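Local coordinates for putative enoyl-CoA hydratase (Streptomyces avermitilis, PDB 3GKB), which is of unknown function but, as a putative enoyl-CoA hydratase of the crotonase family, probably acts on an acyl-CoA thioester, at residues T10-S15 with I23-P28; A134-G139 with L193-L198; G148-G153 with N237-A242; G161-N166 with Y186-R191. All coordinates share one frame; numbering follows the deposited sequence.

How the interactions relate
Interactions 1 and 2 sit at the two outer ends of the six-stranded mixed sheet of this chain: 10-15 with 23-28 pairs its first two strands, 134-139 with 193-198 its last two, their centres about 21 Å apart. Segment 186-191 of interaction 4 runs on into 193-198 through strand 191-193; the centres of interactions 2 and 4 lie about 18 Å apart. Interaction 3 is across the chain's centre from interactions 1 and 2. Its centre lies about 20 Å from that of interaction 4, and both touch the second subunit. Its glycine-rich loop probably borders the active-site region, as in relatives. A glycerol, probably from the crystallisation liquor, lies about 3 Å from the Arg-162 side chain.

Interaction 1: residues T10-S15 with I23-P28; sequences TLRVSS and ILDNPP
Arg-12 and Asp-25 form a salt bridge across the open end of a beta hairpin. From CB, the arginine chain runs extended through CG to CD (chi2 -176°), then bends at chi3, which sets NE off that line. Beyond NE, Arg-12 CZ comes to 3.5 Å from Asp-25 OD2. Arg-12 NH1 binds Asp-25 OD2 at 2.9 Å. Arg-12 NH2 makes a longer bond of 3.2 Å to Asp-25 OD2 and passes near Ile-23 CG2. The oxygen lies in the guanidinium plane and is gripped end-on from its anti side, the two nitrogens reaching it from opposite faces of the carboxylate plane; the two flat groups are turned 79° apart. Beneath this clasp strands 11-16 and 19-24 pair antiparallel: Arg-12 and Ile-23 exchange both backbone bonds as a hydrogen-bonded pair, and Leu-11 with Leu-24 is the next, non-hydrogen-bonded pair, on the sheet face where Leu-11 meets Val-43 of helix 34-48. An alanine in place of Asp-25 would probably leave the guanidinium without its charged partner and freer to turn about chi3 and chi4. Past the strands, Asp-25 N still binds Thr-10 O at 2.9 Å. Thr-10 and Asn-26 point the same way, CG2 of the threonine 3.9 Å from Asn-26 OD1, while Thr-10 OG1 bonds Glu-39 and Asn-26 ND2 bonds Val-31 O.

Interaction 2: residues A134-G139 with L193-L198; sequences AAETAG and LPADEL
The carbonyl oxygen of Leu-193 is approached by groups of the 134-139 turn: Ala-135 N gives it a hydrogen bond of 2.8 Å, the donor tilted 32° from the carbonyl plane, and Ala-134 CA adds a CA-H...O contact at 3.4 Å. Ala-135 CB rests 3.6 Å from Leu-193 O. A second bond of the same length runs the other way, from Ala-195 N to Glu-136 OE1 at 2.8 Å, on the syn side of the carboxylate. Glu-136 reaches back to it because its chain is bent at chi2 (93°), which turns CD toward the other segment. Glu-136 OE2 accepts a bond from a water at 2.7 Å, and that water in turn accepts from Asp-196 N. One carboxylate thus serves two successive backbone N-H groups near the start of helix 195-210, one directly and one through water; its negative charge would probably interact favourably with the helix dipole there. Next to these polar bonds the contact is apolar. Ala-134 CB meets Ala-195 CB at 3.9 Å and Leu-198 CD2 at 4.0 Å, and the methyl of Ala-195 also lies beside Glu-136 OE1. Ala-134 and Leu-193 form a parallel bridge between strand 130-134 and the edge strand 191-193. The turn joins strand 130-134 to strand 139-141 and packs beside the first residues after strand 191-193, and Leu-198 of helix 195-210 lies on Phe-132 of strand 130-134 and Lys-112 of strand 108-113.

Interaction 3: residues G148-G153 with N237-A242; sequences GIIPGG and NDAWAA
Trp-240 lays one face of its indole against Gly-152. Gly-152 CA makes a CH-pi contact with the five-membered ring of Trp-240, 3.6 Å from its centroid and 15° off the ring normal, displaced toward the rim. The tryptophan CG stands anti to the backbone N (chi1 166°), which carries it off helix 230-243 toward the loop. Gly-152 suits this approach, since any CB here would run into Trp-240 CD1. Ile-150 O lies at the ring edge, near its plane, 3.1 Å from Trp-240 CD1. Both isoleucines of the loop place CG1 between the backbone N and the carbonyl carbon. In Ile-150 the chi2 of 149° is off the usual staggered value, and CD1 lies against Ala-239 CB at 3.8 Å while CG1 sits 4.0 Å from Trp-240 CB. Ile-149 runs beside the indole, pointing the same way, with CD1 4.1 Å from Trp-240 NE1. An alanine at Trp-240 would probably open a gap over Gly-152 and beside Ile-149, and leave Phe-244 without its edge-to-face ring partner. Ala-219 of the second subunit packs on Ile-150, so the contact also borders the trimer interface. The loop's Ile-Pro-Gly-Gly run, whose Gly-153 N bonds Glu-123, is consistent with the glycine-rich loop before a helix seen in crotonase relatives; here it leads into helix 155-163 and is packed against helix 230-243.

Interaction 4: residues G161-N166 with Y186-R191; sequences GRVGRN and YGWINR
Arg-162 turns one face of its guanidinium over Trp-188 O, which stands 3.1 Å above the plane and over its centre. The chain bends at chi3 (75°), which sets NE off the line of the extended CB-CG-CD run, beside Gly-187 O. Arg-162 NE bonds Gly-187 O at 3.0 Å, tilted from the guanidinium plane, and Arg-162 NH2 bonds Asn-190 OD1 at 3.1 Å, in that plane; the guanidinium and amide planes stand 88° apart. Asn-190 OD1 also accepts from Ala-131 N, and Arg-162 NH1 bonds Ala-126 O, so the group is held on several sides. Gly-187, at positive phi, is the C-prime residue of a Schellman motif that ends helix 180-186, and a CB there would collide with Arg-162 O. Packing is close where Trp-188 O lies over the guanidinium and where Val-163 CG1 is wedged against the same turn, 3.6 Å from Trp-188 N, 3.9 Å from Trp-188 CB and 4.0 Å from Tyr-186 CB.

It is looser where two waters sit. One bridges Arg-162 NH2 and Gly-187 O, bonded to each at 2.8 Å, and the second lies beside Val-163 O and Tyr-186 O. Asn-166 of the third subunit packs on Arg-162. Within the contact Gly-187 O and Asn-190 OD1 accept bonds from the cation, while Trp-188 O makes none and meets its face, a contact that is probably electrostatic; together they would probably hold the turn 187-190 after helix 180-186 against the end of helix 155-163.

Interaction 1: residues T10-S15 with I23-P28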
loop_
_atom_site.group_PDB
_atom_site.type_symbol
_atom_site.label_atom_id
_atom_site.label_comp_id
_atom_site.label_asym_id
_atom_site.label_seq_id
_atom_site.Cartn_x
_atom_site.Cartn_y
_atom_site.Cartn_z
ATOM N N THR B 10 10.364 -28.949 18.868
ATOM C CA THR B 10 9.983 -27.525 18.951
ATOM C C THR B 10 8.626 -27.200 18.308
ATOM O O THR B 10 8.171 -26.035 18.333
ATOM C CB THR B 10 11.016 -26.621 18.274
ATOM O OG1 THR B 10 11.024 -26.873 16.860
ATOM C CG2 THR B 10 12.423 -26.813 18.868
ATOM N N LEU B 11 8.006 -28.222 17.716
ATOM C CA LEU B 11 6.735 -28.067 17.034
ATOM C C LEU B 11 6.044 -29.424 16.912
ATOM O O LEU B 11 6.668 -30.481 17.129
ATOM C CB LEU B 11 6.941 -27.414 15.657
ATOM C CG LEU B 11 7.804 -28.141 14.623
ATOM C CD1 LEU B 11 6.922 -29.096 13.844
ATOM C CD2 LEU B 11 8.525 -27.175 13.655
ATOM N N ARG B 12 4.752 -29.371 16.595
ATOM C CA ARG B 12 3.948 -30.551 16.258
ATOM C C ARG B 12 3.196 -30.293 14.968
ATOM O O ARG B 12 2.778 -29.165 14.710
ATOM C CB ARG B 12 2.919 -30.807 17.349
ATOM C CG ARG B 12 3.527 -31.299 18.618
ATOM C CD ARG B 12 2.436 -31.623 19.639
ATOM N NE ARG B 12 1.710 -30.443 20.113
ATOM C CZ ARG B 12 2.224 -29.523 20.929
ATOM N NH1 ARG B 12 3.486 -29.605 21.348
ATOM N NH2 ARG B 12 1.478 -28.514 21.324
ATOM N N VAL B 13 3.024 -31.340 14.168
ATOM C CA VAL B 13 2.275 -31.246 12.947
ATOM C C VAL B 13 1.183 -32.301 12.884
ATOM O O VAL B 13 1.386 -33.448 13.299
ATOM C CB VAL B 13 3.168 -31.403 11.702
ATOM C CG1 VAL B 13 2.354 -31.114 10.452
ATOM C CG2 VAL B 13 4.349 -30.497 11.778
ATOM N N SER B 14 0.027 -31.906 12.386
ATOM C CA SER B 14 -1.035 -32.846 12.078
ATOM C C SER B 14 -1.758 -32.384 10.824
ATOM O O SER B 14 -1.732 -31.198 10.483
ATOM C CB SER B 14 -2.002 -32.954 13.240
ATOM O OG SER B 14 -2.630 -31.730 13.515
ATOM N N SER B 15 -2.362 -33.312 10.103
ATOM C CA SER B 15 -3.030 -32.937 8.902
ATOM C C SER B 15 -4.243 -33.814 8.676
ATOM O O SER B 15 -4.257 -34.998 9.028
ATOM C CB SER B 15 -2.074 -32.983 7.709
ATOM O OG SER B 15 -1.769 -34.311 7.374
ATOM N N ILE B 23 1.980 -26.400 14.929
ATOM C CA ILE B 23 1.845 -25.712 16.200
ATOM C C ILE B 23 3.237 -25.572 16.783
ATOM O O ILE B 23 3.917 -26.574 17.058
ATOM C CB ILE B 23 0.951 -26.503 17.201
ATOM C CG1 ILE B 23 -0.435 -26.771 16.581
ATOM C CG2 ILE B 23 0.840 -25.717 18.525
ATOM C CD1 ILE B 23 -1.295 -27.792 17.349
ATOM N N LEU B 24 3.650 -24.325 16.988
ATOM C CA LEU B 24 4.971 -23.986 17.458
ATOM C C LEU B 24 4.981 -24.026 18.996
ATOM O O LEU B 24 4.120 -23.425 19.634
ATOM C CB LEU B 24 5.374 -22.603 16.920
ATOM C CG LEU B 24 5.336 -22.470 15.381
ATOM C CD1 LEU B 24 5.135 -21.018 14.939
ATOM C CD2 LEU B 24 6.591 -23.015 14.787
ATOM N N ASP B 25 5.914 -24.793 19.569
ATOM C CA ASP B 25 5.915 -25.100 21.012
ATOM C C ASP B 25 7.342 -25.357 21.495
ATOM O O ASP B 25 7.853 -26.500 21.442
ATOM C CB ASP B 25 4.995 -26.291 21.306
ATOM C CG ASP B 25 4.702 -26.490 22.804
ATOM O OD1 ASP B 25 5.260 -25.764 23.656
ATOM O OD2 ASP B 25 3.851 -27.370 23.129
ATOM N N ASN B 26 8.008 -24.271 21.897
ATOM C CA ASN B 26 9.402 -24.313 22.332
ATOM C C ASN B 26 9.548 -23.471 23.591
ATOM O O ASN B 26 10.010 -22.331 23.538
ATOM C CB ASN B 26 10.340 -23.816 21.230
ATOM C CG ASN B 26 11.774 -23.911 21.607
ATOM O OD1 ASN B 26 12.180 -24.870 22.254
ATOM N ND2 ASN B 26 12.577 -22.941 21.169
ATOM N N PRO B 27 9.161 -24.032 24.746
ATOM C CA PRO B 27 9.230 -23.295 26.006
ATOM C C PRO B 27 10.608 -22.713 26.317
ATOM O O PRO B 27 11.622 -23.269 25.907
ATOM C CB PRO B 27 8.864 -24.352 27.045
ATOM C CG PRO B 27 8.091 -25.336 26.341
ATOM C CD PRO B 27 8.613 -25.384 24.941
ATOM N N PRO B 28 10.657 -21.607 27.077
ATOM C CA PRO B 28 9.536 -20.894 27.708
ATOM C C PRO B 28 8.859 -19.773 26.902
ATOM O O PRO B 28 7.797 -19.311 27.304
ATOM C CB PRO B 28 10.178 -20.315 28.972
ATOM C CG PRO B 28 11.608 -20.086 28.579
ATOM C CD PRO B 28 11.961 -21.106 27.540
#

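Interaction 2: residues A134-G139 with L193-L198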
loop_
_atom_site.group_PDB
_atom_site.type_symbol
_atom_site.label_atom_id
_atom_site.label_comp_id
_atom_site.label_asym_id
_atom_site.label_seq_id
_atom_site.Cartn_x
_atom_site.Cartn_y
_atom_site.Cartn_z
ATOM N N ALA B 134 -5.196 -11.459 16.368
ATOM C CA ALA B 134 -6.155 -11.109 17.426
ATOM C C ALA B 134 -6.011 -9.607 17.801
ATOM O O ALA B 134 -4.944 -9.156 18.275
ATOM C CB ALA B 134 -5.892 -11.977 18.658
ATOM N N ALA B 135 -7.099 -8.865 17.627
ATOM C CA ALA B 135 -7.092 -7.410 17.838
ATOM C C ALA B 135 -6.615 -7.050 19.241
ATOM O O ALA B 135 -5.811 -6.124 19.418
ATOM C CB ALA B 135 -8.504 -6.832 17.550
ATOM N N GLU B 136 -7.044 -7.811 20.234
ATOM C CA GLU B 136 -6.801 -7.460 21.642
ATOM C C GLU B 136 -5.439 -7.838 22.168
ATOM O O GLU B 136 -4.960 -7.214 23.102
ATOM C CB GLU B 136 -7.842 -8.134 22.566
ATOM C CG GLU B 136 -9.280 -7.644 22.389
ATOM C CD GLU B 136 -10.079 -8.484 21.396
ATOM O OE1 GLU B 136 -9.468 -9.039 20.462
ATOM O OE2 GLU B 136 -11.321 -8.579 21.539
ATOM N N THR B 137 -4.836 -8.891 21.610
ATOM C CA THR B 137 -3.691 -9.541 22.215
ATOM C C THR B 137 -2.435 -9.582 21.335
ATOM O O THR B 137 -1.336 -9.655 21.850
ATOM C CB THR B 137 -4.063 -10.983 22.642
ATOM O OG1 THR B 137 -4.591 -11.688 21.526
ATOM C CG2 THR B 137 -5.153 -10.962 23.734
ATOM N N ALA B 138 -2.583 -9.533 20.015
ATOM C CA ALA B 138 -1.452 -9.761 19.144
ATOM C C ALA B 138 -0.531 -8.555 19.113
ATOM O O ALA B 138 -0.958 -7.413 19.301
ATOM C CB ALA B 138 -1.916 -10.069 17.748
ATOM N N GLY B 139 0.724 -8.806 18.805
ATOM C CA GLY B 139 1.683 -7.734 18.588
ATOM C C GLY B 139 2.810 -8.154 17.651
ATOM O O GLY B 139 3.213 -9.303 17.638
ATOM N N LEU B 193 -8.764 -9.300 13.820
ATOM C CA LEU B 193 -10.080 -9.850 14.147
ATOM C C LEU B 193 -10.224 -9.992 15.655
ATOM O O LEU B 193 -9.239 -10.112 16.352
ATOM C CB LEU B 193 -10.243 -11.224 13.475
ATOM C CG LEU B 193 -10.266 -11.126 11.942
ATOM C CD1 LEU B 193 -9.834 -12.421 11.311
ATOM C CD2 LEU B 193 -11.644 -10.635 11.454
ATOM N N PRO B 194 -11.457 -10.004 16.177
ATOM C CA PRO B 194 -11.598 -10.234 17.633
ATOM C C PRO B 194 -10.944 -11.536 18.120
ATOM O O PRO B 194 -11.073 -12.562 17.459
ATOM C CB PRO B 194 -13.120 -10.285 17.828
ATOM C CG PRO B 194 -13.669 -9.515 16.701
ATOM C CD PRO B 194 -12.760 -9.778 15.530
ATOM N N ALA B 195 -10.219 -11.477 19.240
ATOM C CA ALA B 195 -9.511 -12.627 19.791
ATOM C C ALA B 195 -10.435 -13.844 19.931
ATOM O O ALA B 195 -10.052 -14.960 19.620
ATOM C CB ALA B 195 -8.869 -12.280 21.139
ATOM N N ASP B 196 -11.658 -13.615 20.386
ATOM C CA ASP B 196 -12.591 -14.727 20.609
ATOM C C ASP B 196 -13.189 -15.311 19.326
ATOM O O ASP B 196 -13.849 -16.369 19.393
ATOM C CB ASP B 196 -13.725 -14.297 21.534
ATOM C CG ASP B 196 -13.275 -14.087 22.957
ATOM O OD1 ASP B 196 -12.287 -14.705 23.402
ATOM O OD2 ASP B 196 -13.926 -13.278 23.652
ATOM N N GLU B 197 -12.979 -14.641 18.185
ATOM C CA GLU B 197 -13.443 -15.118 16.869
ATOM C C GLU B 197 -12.320 -15.648 15.967
ATOM O O GLU B 197 -12.582 -16.259 14.936
ATOM C CB GLU B 197 -14.160 -13.998 16.122
ATOM C CG GLU B 197 -15.478 -13.572 16.783
ATOM C CD GLU B 197 -16.039 -12.261 16.237
ATOM O OE1 GLU B 197 -15.655 -11.832 15.146
ATOM O OE2 GLU B 197 -16.867 -11.638 16.935
ATOM N N LEU B 198 -11.077 -15.409 16.351
ATOM C CA LEU B 198 -9.957 -15.672 15.467
ATOM C C LEU B 198 -9.784 -17.146 15.091
ATOM O O LEU B 198 -9.499 -17.462 13.934
ATOM C CB LEU B 198 -8.673 -15.141 16.106
ATOM C CG LEU B 198 -7.406 -15.362 15.287
ATOM C CD1 LEU B 198 -7.500 -14.623 13.976
ATOM C CD2 LEU B 198 -6.153 -15.007 16.126
HETATM O O HOH W 1 -12.547 -10.950 21.242
#

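Interaction 3: residues G148-G153 with N237-A242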
loop_
_atom_site.group_PDB
_atom_site.type_symbol
_atom_site.label_atom_id
_atom_site.label_comp_id
_atom_site.label_asym_id
_atom_site.label_seq_id
_atom_site.Cartn_x
_atom_site.Cartn_y
_atom_site.Cartn_z
ATOM N N GLY B 148 21.195 -3.454 18.433
ATOM C CA GLY B 148 22.312 -2.875 17.709
ATOM C C GLY B 148 22.515 -3.426 16.322
ATOM O O GLY B 148 23.590 -3.271 15.743
ATOM N N ILE B 149 21.467 -4.060 15.783
ATOM C CA ILE B 149 21.508 -4.653 14.447
ATOM C C ILE B 149 20.284 -4.178 13.656
ATOM O O ILE B 149 19.644 -3.175 14.031
ATOM C CB ILE B 149 21.685 -6.199 14.520
ATOM C CG1 ILE B 149 20.493 -6.883 15.210
ATOM C CG2 ILE B 149 22.989 -6.538 15.288
ATOM C CD1 ILE B 149 20.456 -8.425 15.041
ATOM N N ILE B 150 20.033 -4.783 12.505
ATOM C CA ILE B 150 18.793 -4.568 11.778
ATOM C C ILE B 150 18.207 -5.954 11.478
ATOM O O ILE B 150 18.869 -6.960 11.694
ATOM C CB ILE B 150 18.992 -3.725 10.473
ATOM C CG1 ILE B 150 20.045 -4.354 9.515
ATOM C CG2 ILE B 150 19.403 -2.291 10.806
ATOM C CD1 ILE B 150 19.768 -4.096 8.062
ATOM N N PRO B 151 16.966 -6.014 10.991
ATOM C CA PRO B 151 16.484 -7.335 10.587
ATOM C C PRO B 151 17.357 -7.940 9.500
ATOM O O PRO B 151 17.693 -7.272 8.542
ATOM C CB PRO B 151 15.070 -7.043 10.081
ATOM C CG PRO B 151 14.676 -5.787 10.759
ATOM C CD PRO B 151 15.911 -4.991 10.930
ATOM N N GLY B 152 17.786 -9.178 9.703
ATOM C CA GLY B 152 18.609 -9.893 8.771
ATOM C C GLY B 152 17.984 -11.163 8.239
ATOM O O GLY B 152 18.657 -11.943 7.561
ATOM N N GLY B 153 16.700 -11.341 8.492
ATOM C CA GLY B 153 15.964 -12.492 8.044
ATOM C C GLY B 153 14.888 -12.202 6.998
ATOM O O GLY B 153 13.963 -13.006 6.837
ATOM N N ASN B 237 21.305 -8.286 3.728
ATOM C CA ASN B 237 22.362 -9.106 4.278
ATOM C C ASN B 237 23.662 -8.334 4.502
ATOM O O ASN B 237 24.312 -8.484 5.561
ATOM C CB ASN B 237 22.644 -10.309 3.385
ATOM C CG ASN B 237 23.790 -11.116 3.896
ATOM O OD1 ASN B 237 23.687 -11.781 4.933
ATOM N ND2 ASN B 237 24.946 -10.957 3.254
ATOM N N ASP B 238 24.039 -7.518 3.518
ATOM C CA ASP B 238 25.285 -6.750 3.588
ATOM C C ASP B 238 25.210 -5.722 4.725
ATOM O O ASP B 238 26.175 -5.518 5.482
ATOM C CB ASP B 238 25.554 -6.032 2.260
ATOM C CG ASP B 238 25.960 -6.984 1.154
ATOM O OD1 ASP B 238 26.385 -8.118 1.462
ATOM O OD2 ASP B 238 25.839 -6.617 -0.030
ATOM N N ALA B 239 24.070 -5.051 4.817
ATOM C CA ALA B 239 23.869 -4.032 5.840
ATOM C C ALA B 239 23.849 -4.666 7.226
ATOM O O ALA B 239 24.455 -4.142 8.156
ATOM C CB ALA B 239 22.563 -3.249 5.572
ATOM N N TRP B 240 23.172 -5.813 7.344
ATOM C CA TRP B 240 23.041 -6.527 8.602
ATOM C C TRP B 240 24.392 -7.077 9.063
ATOM O O TRP B 240 24.784 -6.885 10.216
ATOM C CB TRP B 240 22.035 -7.651 8.422
ATOM C CG TRP B 240 21.967 -8.720 9.478
ATOM C CD1 TRP B 240 21.289 -8.684 10.685
ATOM C CD2 TRP B 240 22.540 -10.013 9.382
ATOM N NE1 TRP B 240 21.401 -9.891 11.322
ATOM C CE2 TRP B 240 22.162 -10.727 10.541
ATOM C CE3 TRP B 240 23.309 -10.661 8.402
ATOM C CZ2 TRP B 240 22.569 -12.035 10.768
ATOM C CZ3 TRP B 240 23.708 -11.970 8.624
ATOM C CH2 TRP B 240 23.350 -12.638 9.801
ATOM N N ALA B 241 25.116 -7.702 8.145
ATOM C CA ALA B 241 26.467 -8.214 8.455
ATOM C C ALA B 241 27.368 -7.124 9.005
ATOM O O ALA B 241 28.093 -7.359 9.964
ATOM C CB ALA B 241 27.125 -8.852 7.223
ATOM N N ALA B 242 27.275 -5.925 8.432
ATOM C CA ALA B 242 28.119 -4.816 8.831
ATOM C C ALA B 242 27.862 -4.371 10.276
ATOM O O ALA B 242 28.800 -3.920 10.937
ATOM C CB ALA B 242 27.967 -3.608 7.859
#

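Interaction 4: residues G161-N166 with Y186-R191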
loop_
_atom_site.group_PDB
_atom_site.type_symbol
_atom_site.label_atom_id
_atom_site.label_comp_id
_atom_site.label_asym_id
_atom_site.label_seq_id
_atom_site.Cartn_x
_atom_site.Cartn_y
_atom_site.Cartn_z
ATOM N N GLY B 161 7.873 -4.263 0.901
ATOM C CA GLY B 161 6.861 -4.716 -0.055
ATOM C C GLY B 161 5.453 -4.575 0.471
ATOM O O GLY B 161 4.573 -4.139 -0.271
ATOM N N ARG B 162 5.231 -4.878 1.752
ATOM C CA ARG B 162 3.876 -4.872 2.306
ATOM C C ARG B 162 3.394 -3.520 2.812
ATOM O O ARG B 162 2.204 -3.226 2.697
ATOM C CB ARG B 162 3.753 -5.886 3.419
ATOM C CG ARG B 162 3.861 -7.350 2.897
ATOM C CD ARG B 162 3.487 -8.377 3.967
ATOM N NE ARG B 162 2.043 -8.440 4.184
ATOM C CZ ARG B 162 1.389 -9.505 4.625
ATOM N NH1 ARG B 162 2.050 -10.622 4.907
ATOM N NH2 ARG B 162 0.053 -9.462 4.782
ATOM N N VAL B 163 4.297 -2.717 3.384
ATOM C CA VAL B 163 3.899 -1.467 4.004
ATOM C C VAL B 163 4.493 -0.222 3.314
ATOM O O VAL B 163 4.062 0.877 3.605
ATOM C CB VAL B 163 4.142 -1.464 5.549
ATOM C CG1 VAL B 163 3.654 -2.799 6.182
ATOM C CG2 VAL B 163 5.601 -1.137 5.932
ATOM N N GLY B 164 5.468 -0.409 2.416
ATOM C CA GLY B 164 6.178 0.729 1.774
ATOM C C GLY B 164 7.394 1.172 2.571
ATOM O O GLY B 164 7.479 0.960 3.793
ATOM N N ARG B 165 8.348 1.809 1.886
ATOM C CA ARG B 165 9.597 2.220 2.546
ATOM C C ARG B 165 9.396 3.110 3.794
ATOM O O ARG B 165 10.101 2.918 4.795
ATOM C CB ARG B 165 10.517 2.931 1.560
ATOM C CG ARG B 165 11.809 3.501 2.214
ATOM C CD ARG B 165 12.753 4.095 1.193
ATOM N NE ARG B 165 13.751 4.926 1.848
ATOM C CZ ARG B 165 13.505 6.149 2.327
ATOM N NH1 ARG B 165 12.296 6.700 2.209
ATOM N NH2 ARG B 165 14.474 6.832 2.922
ATOM N N ASN B 166 8.484 4.096 3.714
ATOM C CA ASN B 166 8.325 5.058 4.797
ATOM C C ASN B 166 7.924 4.377 6.101
ATOM O O ASN B 166 8.499 4.626 7.155
ATOM C CB ASN B 166 7.310 6.125 4.436
ATOM C CG ASN B 166 7.748 6.967 3.262
ATOM O OD1 ASN B 166 7.253 6.793 2.158
ATOM N ND2 ASN B 166 8.698 7.885 3.493
ATOM N N TYR B 186 -1.496 -0.867 8.152
ATOM C CA TYR B 186 -0.238 -0.730 7.397
ATOM C C TYR B 186 -0.116 -1.764 6.265
ATOM O O TYR B 186 0.567 -1.520 5.283
ATOM C CB TYR B 186 0.973 -0.847 8.333
ATOM C CG TYR B 186 1.367 0.423 9.089
ATOM C CD1 TYR B 186 0.448 1.446 9.370
ATOM C CD2 TYR B 186 2.661 0.589 9.533
ATOM C CE1 TYR B 186 0.840 2.568 10.043
ATOM C CE2 TYR B 186 3.051 1.709 10.207
ATOM C CZ TYR B 186 2.135 2.708 10.460
ATOM O OH TYR B 186 2.533 3.856 11.117
ATOM N N GLY B 187 -0.757 -2.919 6.412
ATOM C CA GLY B 187 -0.687 -3.977 5.438
ATOM C C GLY B 187 0.375 -5.019 5.769
ATOM O O GLY B 187 0.648 -5.888 4.942
ATOM N N TRP B 188 0.937 -4.942 6.981
ATOM C CA TRP B 188 1.947 -5.907 7.484
ATOM C C TRP B 188 1.318 -7.289 7.661
ATOM O O TRP B 188 1.956 -8.324 7.421
ATOM C CB TRP B 188 2.489 -5.409 8.814
ATOM C CG TRP B 188 3.791 -5.966 9.296
ATOM C CD1 TRP B 188 4.548 -6.960 8.730
ATOM C CD2 TRP B 188 4.483 -5.563 10.477
ATOM N NE1 TRP B 188 5.678 -7.179 9.487
ATOM C CE2 TRP B 188 5.670 -6.319 10.552
ATOM C CE3 TRP B 188 4.238 -4.603 11.457
ATOM C CZ2 TRP B 188 6.599 -6.153 11.580
ATOM C CZ3 TRP B 188 5.162 -4.447 12.486
ATOM C CH2 TRP B 188 6.311 -5.229 12.543
ATOM N N ILE B 189 0.055 -7.293 8.057
ATOM C CA ILE B 189 -0.756 -8.512 8.077
ATOM C C ILE B 189 -2.050 -8.269 7.314
ATOM O O ILE B 189 -2.383 -7.126 6.968
ATOM C CB ILE B 189 -1.098 -8.963 9.520
ATOM C CG1 ILE B 189 -1.957 -7.898 10.220
ATOM C CG2 ILE B 189 0.164 -9.269 10.286
ATOM C CD1 ILE B 189 -2.367 -8.251 11.657
ATOM N N ASN B 190 -2.826 -9.322 7.077
ATOM C CA ASN B 190 -4.020 -9.186 6.257
ATOM C C ASN B 190 -5.170 -8.527 7.014
ATOM O O ASN B 190 -5.854 -7.638 6.476
ATOM C CB ASN B 190 -4.495 -10.542 5.710
ATOM C CG ASN B 190 -3.536 -11.126 4.699
ATOM O OD1 ASN B 190 -2.367 -11.357 5.001
ATOM N ND2 ASN B 190 -4.033 -11.380 3.485
ATOM N N ARG B 191 -5.389 -8.953 8.250
ATOM C CA ARG B 191 -6.571 -8.519 9.008
ATOM C C ARG B 191 -6.383 -8.714 10.488
ATOM O O ARG B 191 -5.746 -9.667 10.888
ATOM C CB ARG B 191 -7.819 -9.284 8.548
ATOM C CG ARG B 191 -9.147 -8.534 8.775
ATOM C CD ARG B 191 -9.461 -7.703 7.548
ATOM N NE ARG B 191 -9.735 -8.557 6.396
ATOM C CZ ARG B 191 -10.872 -9.190 6.149
ATOM N NH1 ARG B 191 -11.944 -9.046 6.940
ATOM N NH2 ARG B 191 -10.952 -9.958 5.077
HETATM O O HOH W 2 -1.227 -7.337 3.400
HETATM O O HOH W 3 1.300 1.289 4.145
#